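Local coordinates for protein gamma-glutamyl-gamma-aminobutyraldehyde dehydrogenase (Burkholderia cenocepacia, PDB 4LIH) that probably oxidises gamma-glutamyl-gamma-aminobutyraldehyde and related aldehydes to carboxylic acids with NAD(P)+, at residues E108-E113 with L206-V211; C47-I51 with T114-G118. One frame throughout, in Å; residues are numbered along the deposited sequence.

Contact 1 of 2, residues E108-E113 with L206-V211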
# COMPACT_ATOMS: atom_id res chain seq x y z
N GLU A 108 -19.42 -11.76 -33.02
CA GLU A 108 -19.45 -10.58 -33.89
C GLU A 108 -18.16 -9.75 -33.77
O GLU A 108 -17.56 -9.36 -34.79
CB GLU A 108 -20.64 -9.68 -33.58
CG GLU A 108 -20.80 -8.52 -34.53
CD GLU A 108 -21.79 -7.48 -34.06
OE1 GLU A 108 -22.36 -7.64 -32.95
OE2 GLU A 108 -21.98 -6.51 -34.79
N LEU A 109 -17.72 -9.52 -32.54
CA LEU A 109 -16.56 -8.67 -32.31
C LEU A 109 -15.29 -9.38 -32.79
O LEU A 109 -14.40 -8.77 -33.37
CB LEU A 109 -16.45 -8.30 -30.83
CG LEU A 109 -17.46 -7.31 -30.31
CD1 LEU A 109 -17.37 -7.22 -28.79
CD2 LEU A 109 -17.25 -5.95 -30.95
N SER A 110 -15.19 -10.66 -32.48
CA SER A 110 -14.09 -11.46 -32.97
C SER A 110 -14.03 -11.47 -34.50
O SER A 110 -12.95 -11.30 -35.09
CB SER A 110 -14.20 -12.86 -32.42
OG SER A 110 -14.12 -12.88 -31.01
N LEU A 111 -15.18 -11.63 -35.15
CA LEU A 111 -15.22 -11.67 -36.64
C LEU A 111 -14.88 -10.31 -37.26
O LEU A 111 -14.16 -10.23 -38.24
CB LEU A 111 -16.56 -12.24 -37.13
CG LEU A 111 -16.80 -12.24 -38.67
CD1 LEU A 111 -15.86 -13.20 -39.39
CD2 LEU A 111 -18.25 -12.60 -38.94
N LEU A 112 -15.38 -9.22 -36.68
CA LEU A 112 -15.01 -7.89 -37.11
C LEU A 112 -13.50 -7.67 -37.04
O LEU A 112 -12.92 -7.16 -38.01
CB LEU A 112 -15.70 -6.82 -36.27
CG LEU A 112 -17.18 -6.66 -36.48
CD1 LEU A 112 -17.75 -5.80 -35.36
CD2 LEU A 112 -17.43 -6.01 -37.84
N GLU A 113 -12.87 -8.08 -35.93
CA GLU A 113 -11.42 -7.93 -35.73
C GLU A 113 -10.60 -8.71 -36.74
O GLU A 113 -9.56 -8.23 -37.19
CB GLU A 113 -11.01 -8.38 -34.30
CG GLU A 113 -9.64 -7.88 -33.80
CD GLU A 113 -9.73 -6.47 -33.25
OE1 GLU A 113 -10.49 -5.65 -33.79
OE2 GLU A 113 -9.12 -6.19 -32.23
N LEU A 206 -13.13 -0.92 -36.95
CA LEU A 206 -14.48 -1.52 -36.75
C LEU A 206 -14.87 -1.90 -35.30
O LEU A 206 -16.01 -1.59 -34.87
CB LEU A 206 -14.71 -2.72 -37.69
CG LEU A 206 -14.56 -2.42 -39.22
CD1 LEU A 206 -14.87 -3.64 -40.07
CD2 LEU A 206 -15.46 -1.27 -39.59
N THR A 207 -14.01 -2.60 -34.58
CA THR A 207 -14.36 -3.02 -33.22
C THR A 207 -14.50 -1.82 -32.28
O THR A 207 -15.33 -1.84 -31.39
CB THR A 207 -13.43 -4.12 -32.62
OG1 THR A 207 -12.05 -3.73 -32.65
CG2 THR A 207 -13.63 -5.41 -33.36
N ALA A 208 -13.69 -0.77 -32.50
CA ALA A 208 -13.80 0.45 -31.72
C ALA A 208 -15.20 1.01 -31.84
O ALA A 208 -15.86 1.32 -30.84
CB ALA A 208 -12.80 1.48 -32.24
N ILE A 209 -15.61 1.19 -33.10
CA ILE A 209 -16.93 1.66 -33.44
C ILE A 209 -17.98 0.78 -32.78
O ILE A 209 -18.88 1.29 -32.12
CB ILE A 209 -17.15 1.71 -34.98
CG1 ILE A 209 -16.25 2.78 -35.61
CG2 ILE A 209 -18.62 1.99 -35.29
CD1 ILE A 209 -16.32 2.92 -37.12
N ARG A 210 -17.88 -0.53 -32.96
CA ARG A 210 -18.87 -1.44 -32.40
C ARG A 210 -19.01 -1.32 -30.88
O ARG A 210 -20.14 -1.23 -30.38
CB ARG A 210 -18.57 -2.90 -32.81
CG ARG A 210 -19.68 -3.90 -32.48
CD ARG A 210 -20.98 -3.49 -33.16
NE ARG A 210 -22.10 -4.41 -32.87
CZ ARG A 210 -23.16 -4.16 -32.10
NH1 ARG A 210 -23.39 -2.99 -31.53
NH2 ARG A 210 -24.06 -5.12 -31.92
N VAL A 211 -17.89 -1.28 -30.15
CA VAL A 211 -17.94 -1.27 -28.67
C VAL A 211 -18.48 0.05 -28.12
O VAL A 211 -18.98 0.12 -26.98
CB VAL A 211 -16.60 -1.63 -27.97
CG1 VAL A 211 -16.14 -3.03 -28.35
CG2 VAL A 211 -15.51 -0.61 -28.22
O HOH W 1 -11.49 -3.70 -35.79
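The carboxylate of Glu108 lies at the edge of the Arg210 guanidinium, with its CD in the guanidinium plane. The two flat groups are turned 54° against each other. Arg210 grips side-on, with NE and NH2. Arg210 NH2 donates to the syn lone pair of Glu108 OE1 at 3.2 Å. Arg210 NE meets Glu108 OE2 at 2.8 Å from above the carboxylate plane, so this salt bridge is twisted. Glu108 reaches across because its chain is extended, with CG anti to the backbone N (chi1 -174°). The second carboxylate is that of Glu113. Thr207 OG1 donates to Glu113 OE1 at 2.7 Å, on the syn side and somewhat out of the plane. A water also donates to Glu113 OE1 and accepts from Thr207 N, so it bridges the side chain to the start of helix 206-218. Glu113 OE2 is taken by Ile179 N.

Between these two polar ends lie apolar contacts. Leu109 CD2 lies 3.5 Å from Arg210 CG, and Leu112 CD1 touches the same aliphatic stem. Thr207 CG2 packs 3.8 Å from Leu112 CB. Leu112 CD2 meets Leu206 CD1 at 4.1 Å.

This is antiparallel helix-helix packing inside the aldehyde dehydrogenase fold, at 153° with axes 9.3 Å apart. Helix 178-191 packs on Glu113, Thr207 and Val211. Helix 121-142 touches Leu109, and strand 55-60 packs on Leu206.

Contact 2 of 2, residues C47-I51 with T114-G118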
# COMPACT_ATOMS: atom_id res chain seq x y z
N CYS A 47 -12.69 0.76 -45.76
CA CYS A 47 -12.14 -0.19 -44.84
C CYS A 47 -11.95 -1.53 -45.53
O CYS A 47 -12.93 -2.26 -45.84
CB CYS A 47 -13.07 -0.32 -43.67
SG CYS A 47 -12.59 -1.54 -42.42
N VAL A 48 -10.68 -1.83 -45.80
CA VAL A 48 -10.29 -2.97 -46.62
C VAL A 48 -9.76 -4.12 -45.76
O VAL A 48 -9.13 -3.89 -44.73
CB VAL A 48 -9.19 -2.58 -47.64
CG1 VAL A 48 -8.82 -3.74 -48.54
CG2 VAL A 48 -9.65 -1.41 -48.48
N SER A 49 -10.11 -5.34 -46.12
CA SER A 49 -9.67 -6.52 -45.41
C SER A 49 -8.33 -7.01 -45.94
O SER A 49 -8.18 -7.20 -47.14
CB SER A 49 -10.69 -7.63 -45.58
OG SER A 49 -10.38 -8.72 -44.76
N PRO A 50 -7.40 -7.30 -45.04
CA PRO A 50 -6.13 -7.90 -45.41
C PRO A 50 -6.21 -9.34 -45.91
O PRO A 50 -5.26 -9.83 -46.50
CB PRO A 50 -5.32 -7.90 -44.10
CG PRO A 50 -6.08 -7.09 -43.11
CD PRO A 50 -7.46 -6.88 -43.62
N ILE A 51 -7.33 -9.98 -45.69
CA ILE A 51 -7.47 -11.38 -46.01
C ILE A 51 -7.39 -11.53 -47.52
O ILE A 51 -6.68 -12.41 -48.03
CB ILE A 51 -8.83 -11.93 -45.52
CG1 ILE A 51 -8.87 -11.88 -43.96
CG2 ILE A 51 -9.04 -13.37 -46.02
CD1 ILE A 51 -10.27 -12.08 -43.38
N THR A 114 -11.04 -9.94 -37.02
CA THR A 114 -10.37 -10.86 -37.96
C THR A 114 -10.53 -10.33 -39.39
O THR A 114 -9.57 -10.31 -40.13
CB THR A 114 -10.96 -12.30 -37.84
OG1 THR A 114 -10.52 -12.92 -36.61
CG2 THR A 114 -10.57 -13.17 -39.02
N LEU A 115 -11.73 -9.86 -39.75
CA LEU A 115 -11.92 -9.22 -41.07
C LEU A 115 -11.11 -7.95 -41.29
O LEU A 115 -10.53 -7.77 -42.36
CB LEU A 115 -13.40 -8.89 -41.31
CG LEU A 115 -14.29 -10.11 -41.41
CD1 LEU A 115 -15.77 -9.68 -41.34
CD2 LEU A 115 -14.00 -10.91 -42.66
N ASP A 116 -11.09 -7.10 -40.27
CA ASP A 116 -10.52 -5.76 -40.32
C ASP A 116 -8.99 -5.80 -40.36
O ASP A 116 -8.35 -5.07 -41.12
CB ASP A 116 -11.04 -4.99 -39.07
CG ASP A 116 -11.01 -3.47 -39.21
OD1 ASP A 116 -10.71 -2.99 -40.34
OD2 ASP A 116 -11.30 -2.75 -38.20
N ALA A 117 -8.40 -6.68 -39.55
CA ALA A 117 -6.95 -6.61 -39.28
C ALA A 117 -6.18 -7.86 -39.68
O ALA A 117 -4.97 -7.87 -39.55
CB ALA A 117 -6.73 -6.31 -37.81
N GLY A 118 -6.89 -8.91 -40.14
CA GLY A 118 -6.27 -10.14 -40.69
C GLY A 118 -5.81 -11.13 -39.64
O GLY A 118 -5.08 -12.07 -39.94
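Ser49 OG donates to Leu115 O at 2.6 Å, in the carbonyl plane and on a lone pair. With chi1 at -172°, Ser49 swings its hydroxyl away from its own N and onto the last turn of helix 106-117. Ser49 CA also makes a CH...O contact with the same oxygen. The ring of Pro50 lies over the helix end. Pro50 CD is 3.2 Å from Asp116 O, and Pro50 CG is 3.5 Å from Ala117 C. Ile51 CD1 packs 4.0 Å from Leu115 CD2 and also approaches Thr114 O. At the other end of the segment, Cys47 SG sits 3.2 Å from Asp116 OD1.

This is a helix C-terminus met by a chain leaving a strand. Gly118 ends the helix with positive phi, and its N still bonds to Thr114 O. Residues 47-51 follow strand 44-48, part of an antiparallel two-stranded sheet with strand 55-60.

Further out, Ile51 N makes a weak bond to Ser49 OG, which adds a second partner to the hydroxyl. Asp116 OD2 accepts from Leu206 N, which holds the carboxylate beside Cys47. Thr114 OG1 bonds to Lys119 O and Thr124 OG1.

Overall arrangement
The two contacts use successive parts of helix 106-117, and their centres are about 11 Å apart. Contact 1 takes residues 108-113, and contact 2 takes the C-terminal end with Gly118 just beyond. Along the chain the order is 47-51, 108-113, 114-118, 206-211, so the contacts cross. They also touch directly. Leu206 of contact 1 meets contact 2 twice, through its backbone N at Asp116 and through its CG, which packs on Cys47 SG. Helix 106-117 therefore joins the small antiparallel sheet to helix 206-218 within the aldehyde dehydrogenase fold. Both contacts are buried and lie away from the predicted active-site Glu274.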